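Local coordinates for DUF211 domain-containing protein (Archaeoglobus fulgidus DSM 4304, PDB 3BPD) that is of unknown function but binds magnesium ions and assembles as a heptamer of identical chains, at residues Val10-Lys15 against Ser78-Val83; Lys4-Leu9 against Val82-Ile87. The protein carries 1 engineered substitution. All coordinates share one frame; numbering follows the deposited sequence.

Contact 1: residues Val10-Lys15 against Ser78-Val83; sequences VLDVLK and SVDEVV. With MG (magnesium ion), chain Y.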
# COMPACT_ATOMS: atom_id res chain seq x y z
N VAL F 10 -10.95 6.15 18.48
CA VAL F 10 -9.56 5.85 18.76
C VAL F 10 -9.30 6.69 19.99
O VAL F 10 -9.27 7.92 19.94
CB VAL F 10 -8.61 6.25 17.60
CG1 VAL F 10 -7.15 6.10 18.06
CG2 VAL F 10 -8.87 5.36 16.38
N LEU F 11 -9.17 6.03 21.12
CA LEU F 11 -8.96 6.72 22.37
C LEU F 11 -7.54 6.66 22.90
O LEU F 11 -6.93 5.60 22.95
CB LEU F 11 -9.92 6.17 23.42
CG LEU F 11 -11.39 6.18 22.98
CD1 LEU F 11 -12.27 5.79 24.14
CD2 LEU F 11 -11.76 7.57 22.48
N ASP F 12 -7.00 7.81 23.27
CA ASP F 12 -5.67 7.86 23.85
C ASP F 12 -5.91 7.71 25.35
O ASP F 12 -6.50 8.59 25.98
CB ASP F 12 -5.00 9.20 23.59
CG ASP F 12 -3.74 9.37 24.41
OD1 ASP F 12 -3.24 10.51 24.48
OD2 ASP F 12 -3.25 8.36 24.97
N VAL F 13 -5.45 6.60 25.92
CA VAL F 13 -5.65 6.35 27.33
C VAL F 13 -4.39 6.12 28.16
O VAL F 13 -3.46 5.44 27.73
CB VAL F 13 -6.60 5.15 27.53
CG1 VAL F 13 -6.66 4.74 28.98
CG2 VAL F 13 -7.99 5.51 27.03
N LEU F 14 -4.37 6.71 29.35
CA LEU F 14 -3.27 6.54 30.29
C LEU F 14 -3.87 5.71 31.43
O LEU F 14 -5.01 5.92 31.83
CB LEU F 14 -2.79 7.89 30.84
CG LEU F 14 -1.76 7.79 31.97
CD1 LEU F 14 -0.37 7.51 31.38
CD2 LEU F 14 -1.74 9.09 32.76
N LYS F 15 -3.10 4.77 31.96
CA LYS F 15 -3.60 3.91 33.02
C LYS F 15 -2.50 3.29 33.86
O LYS F 15 -1.37 3.14 33.41
CB LYS F 15 -4.42 2.77 32.42
CG LYS F 15 -3.54 1.69 31.77
CD LYS F 15 -4.36 0.50 31.31
CE LYS F 15 -3.49 -0.71 31.07
NZ LYS F 15 -2.86 -1.21 32.32
N SER F 78 -7.50 11.82 25.46
CA SER F 78 -8.02 12.44 24.26
C SER F 78 -8.66 11.45 23.29
O SER F 78 -8.28 10.28 23.23
CB SER F 78 -6.90 13.19 23.56
OG SER F 78 -5.98 12.27 23.03
N VAL F 79 -9.64 11.94 22.54
CA VAL F 79 -10.34 11.16 21.53
C VAL F 79 -9.61 11.50 20.24
O VAL F 79 -9.77 12.59 19.72
CB VAL F 79 -11.82 11.61 21.45
CG1 VAL F 79 -12.56 10.81 20.40
CG2 VAL F 79 -12.48 11.45 22.82
N ASP F 80 -8.80 10.59 19.72
CA ASP F 80 -8.04 10.92 18.52
C ASP F 80 -8.76 10.73 17.19
O ASP F 80 -8.38 11.32 16.18
CB ASP F 80 -6.70 10.17 18.51
CG ASP F 80 -5.87 10.46 19.76
OD1 ASP F 80 -6.02 11.54 20.35
OD2 ASP F 80 -5.07 9.59 20.14
N GLU F 81 -9.81 9.91 17.18
CA GLU F 81 -10.58 9.71 15.97
C GLU F 81 -11.99 9.27 16.31
O GLU F 81 -12.20 8.53 17.27
CB GLU F 81 -9.96 8.67 15.05
CG GLU F 81 -10.23 9.00 13.59
CD GLU F 81 -10.09 7.81 12.65
OE1 GLU F 81 -9.81 8.04 11.45
OE2 GLU F 81 -10.30 6.66 13.09
N VAL F 82 -12.94 9.75 15.52
CA VAL F 82 -14.34 9.39 15.71
C VAL F 82 -14.95 9.16 14.34
O VAL F 82 -14.66 9.88 13.40
CB VAL F 82 -15.16 10.51 16.37
CG1 VAL F 82 -16.48 9.95 16.85
CG2 VAL F 82 -14.39 11.14 17.50
N VAL F 83 -15.79 8.15 14.23
CA VAL F 83 -16.47 7.88 12.97
C VAL F 83 -17.95 7.70 13.28
O VAL F 83 -18.32 6.99 14.21
CB VAL F 83 -15.92 6.62 12.29
CG1 VAL F 83 -16.55 6.45 10.94
CG2 VAL F 83 -14.41 6.74 12.16
MG MG Y . -3.67 12.30 23.23

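Contact 2: residues Lys4-Leu9 against Val82-Ile87; sequences KGLRRL and VVAGKI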
# COMPACT_ATOMS: atom_id res chain seq x y z
N LYS F 4 -25.88 3.20 12.16
CA LYS F 4 -26.02 4.61 12.48
C LYS F 4 -25.24 4.95 13.75
O LYS F 4 -24.68 4.06 14.38
CB LYS F 4 -27.49 4.99 12.62
CG LYS F 4 -28.13 4.58 13.93
CD LYS F 4 -29.62 4.69 13.86
CE LYS F 4 -30.21 3.85 14.95
NZ LYS F 4 -31.68 3.71 14.78
N GLY F 5 -25.13 6.23 14.08
CA GLY F 5 -24.42 6.63 15.29
C GLY F 5 -22.90 6.56 15.25
O GLY F 5 -22.27 6.65 14.19
N LEU F 6 -22.31 6.43 16.43
CA LEU F 6 -20.87 6.33 16.55
C LEU F 6 -20.52 4.96 15.99
O LEU F 6 -21.19 3.98 16.29
CB LEU F 6 -20.43 6.42 18.00
CG LEU F 6 -20.69 7.72 18.75
CD1 LEU F 6 -20.02 7.62 20.12
CD2 LEU F 6 -20.15 8.92 17.96
N ARG F 7 -19.46 4.90 15.20
CA ARG F 7 -19.07 3.64 14.61
C ARG F 7 -17.66 3.21 14.98
O ARG F 7 -17.37 2.02 15.08
CB ARG F 7 -19.26 3.74 13.10
CG ARG F 7 -20.74 3.85 12.71
CD ARG F 7 -21.39 2.48 12.52
NE ARG F 7 -21.30 2.07 11.12
CZ ARG F 7 -21.03 0.83 10.70
NH1 ARG F 7 -20.81 -0.13 11.59
NH2 ARG F 7 -20.97 0.56 9.40
N ARG F 8 -16.79 4.19 15.22
CA ARG F 8 -15.41 3.90 15.59
C ARG F 8 -14.76 5.02 16.41
O ARG F 8 -14.95 6.21 16.14
CB ARG F 8 -14.59 3.61 14.33
CG ARG F 8 -13.27 2.88 14.60
CD ARG F 8 -12.52 2.61 13.31
NE ARG F 8 -12.01 3.85 12.73
CZ ARG F 8 -11.54 3.95 11.49
NH1 ARG F 8 -11.50 2.89 10.70
NH2 ARG F 8 -11.12 5.12 11.04
N LEU F 9 -13.99 4.63 17.42
CA LEU F 9 -13.31 5.59 18.27
C LEU F 9 -11.85 5.18 18.48
O LEU F 9 -11.53 4.00 18.62
CB LEU F 9 -14.00 5.67 19.65
CG LEU F 9 -15.44 6.16 19.70
CD1 LEU F 9 -16.09 5.83 21.04
CD2 LEU F 9 -15.44 7.65 19.46
N VAL F 82 -12.94 9.75 15.52
CA VAL F 82 -14.34 9.39 15.71
C VAL F 82 -14.95 9.16 14.34
O VAL F 82 -14.66 9.88 13.40
CB VAL F 82 -15.16 10.51 16.37
CG1 VAL F 82 -16.48 9.95 16.85
CG2 VAL F 82 -14.39 11.14 17.50
N VAL F 83 -15.79 8.15 14.23
CA VAL F 83 -16.47 7.88 12.97
C VAL F 83 -17.95 7.70 13.28
O VAL F 83 -18.32 6.99 14.21
CB VAL F 83 -15.92 6.62 12.29
CG1 VAL F 83 -16.55 6.45 10.94
CG2 VAL F 83 -14.41 6.74 12.16
N ALA F 84 -18.81 8.36 12.51
CA ALA F 84 -20.25 8.27 12.74
C ALA F 84 -21.01 8.24 11.42
O ALA F 84 -20.63 8.91 10.46
CB ALA F 84 -20.72 9.44 13.59
N GLY F 85 -22.09 7.46 11.38
CA GLY F 85 -22.88 7.38 10.16
C GLY F 85 -23.09 5.96 9.68
O GLY F 85 -22.85 5.01 10.42
N LYS F 86 -23.53 5.79 8.44
CA LYS F 86 -23.79 4.46 7.92
C LYS F 86 -22.54 3.80 7.41
O LYS F 86 -22.38 2.58 7.50
CB LYS F 86 -24.81 4.53 6.78
CG LYS F 86 -26.06 5.34 7.13
CD LYS F 86 -26.80 5.78 5.87
CE LYS F 86 -27.98 6.68 6.21
NZ LYS F 86 -28.63 7.21 4.98
N ILE F 87 -21.64 4.60 6.87
CA ILE F 87 -20.40 4.09 6.30
C ILE F 87 -19.16 4.52 7.07
O ILE F 87 -19.02 5.69 7.42
CB ILE F 87 -20.28 4.57 4.85
CG1 ILE F 87 -21.47 4.07 4.04
CG2 ILE F 87 -18.98 4.09 4.24
CD1 ILE F 87 -21.46 4.52 2.58

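Contact 1: residues Val10-Lys15 against Ser78-Val83
Asp12 and Ser78 jointly hold a magnesium ion, Asp12 OD1 at 2.2 Å from the metal and Ser78 OG at 2.3 Å. Their side chains leave the strands on the same face as an antiparallel hydrogen-bonded pair, with Asp12 CG anti to the backbone N (chi1 169°) and Ser78 OG between its backbone N and carbonyl carbon (chi1 69°). Ser78 OG also donates to Asp80 OD1 at 2.8 Å, meeting it on the syn side but somewhat above the carboxylate plane, so the hydroxyl is gripped by metal and acceptor together. An alanine at Asp80 would probably leave this hydroxyl without its carboxylate acceptor and open a gap over Asp12 CB, against which Asp80 OD2 packs. The backbones run antiparallel at 159°, joining strands 6-16 and 75-85 of a ferredoxin-like beta-alpha-beta-beta-alpha-beta fold. Asp12 N donates to Ser78 O at 2.8 Å. Farther along, Val10 O accepts from Asp80 N at 2.7 Å and, weakly, from Glu81 N at 3.4 Å; this doubled partner defines a classic beta bulge and shifts the register by one. Packing completes the contact on both faces. Val10 CG2 rests 3.7 Å from Glu81 CB, the two side chains crossing obliquely on the same face as the Asp12-Ser78 pair. Leu11 and Val79 lie side by side on the helix-covered face, where Leu11 CD2 approaches Val79 CG1 to 3.9 Å and helix 62-71 supplies Ile69 and Tyr62.

Contact 2: residues Lys4-Leu9 against Val82-Ile87
Val83 faces both Arg7 and Arg8, and its carbonyl is the evidence for a classic beta bulge: Val83 O accepts a hydrogen bond from Arg7 N at 2.6 Å and a weak one from Arg8 N at 3.3 Å. The remaining backbone bonds fix the antiparallel pairing, with Val83 N donating to Arg8 O and Gly85 N reaching Gly5 O at 2.9 Å, where the strands give way to loop. Side-chain polar contacts come from Arg7. Its chain bends at chi2 (-89°) and again at chi3, and the guanidinium meets two successive carbonyls with its edge: NH2 donates to Lys86 O at 3.1 Å, approaching from above the carbonyl plane, while NE makes a weak bond to Gly85 O at 3.4 Å. NH1 is held by Gly57 O. Apolar contacts occupy the face bearing Leu6, Leu9 and Val82. Val82 CG1 touches Leu9 CD2 at 3.6 Å, their side chains lying side by side, and also meets Leu6 CD2 at 4.0 Å; Tyr62 of helix 62-71 packs on both leucines. On the other face, Val83 CG2 lies 3.8 Å from Arg8 NE, and Arg8 NH2 turns to salt bridges with Glu81 and Glu90. Since Arg7 grips main-chain oxygens and Arg8 pairs with carboxylates, the two neighbouring arginines do separate work: the first probably helps to hold the chain where strand 75-85 ends, chiefly through Lys86 O, and the second probably has its charge largely balanced.

Contacts 1 and 2 are successive lengths of one strand pair, 6-16 with 75-85, with centres about 14 Å apart and Val82 and Val83 common to both. Each contains a classic bulge, the extra residue lying on strand 75-85 in contact 1 and on strand 6-16 in contact 2. A salt bridge couples them directly, Glu81 OE2 to Arg8 NH2 at 2.7 Å. Magnesium belongs to contact 1, whose Asp12 and Ser78 are its ligands; the side chain of Val82, in the shared part of the strand, comes only to about 12 Å from a bound ion, and that of Leu9 to about 10 Å from that of Asp12. From Glu81 to Gly85, spanning the junction of the two contacts, strand 75-85 pairs antiparallel with a strand of the second subunit.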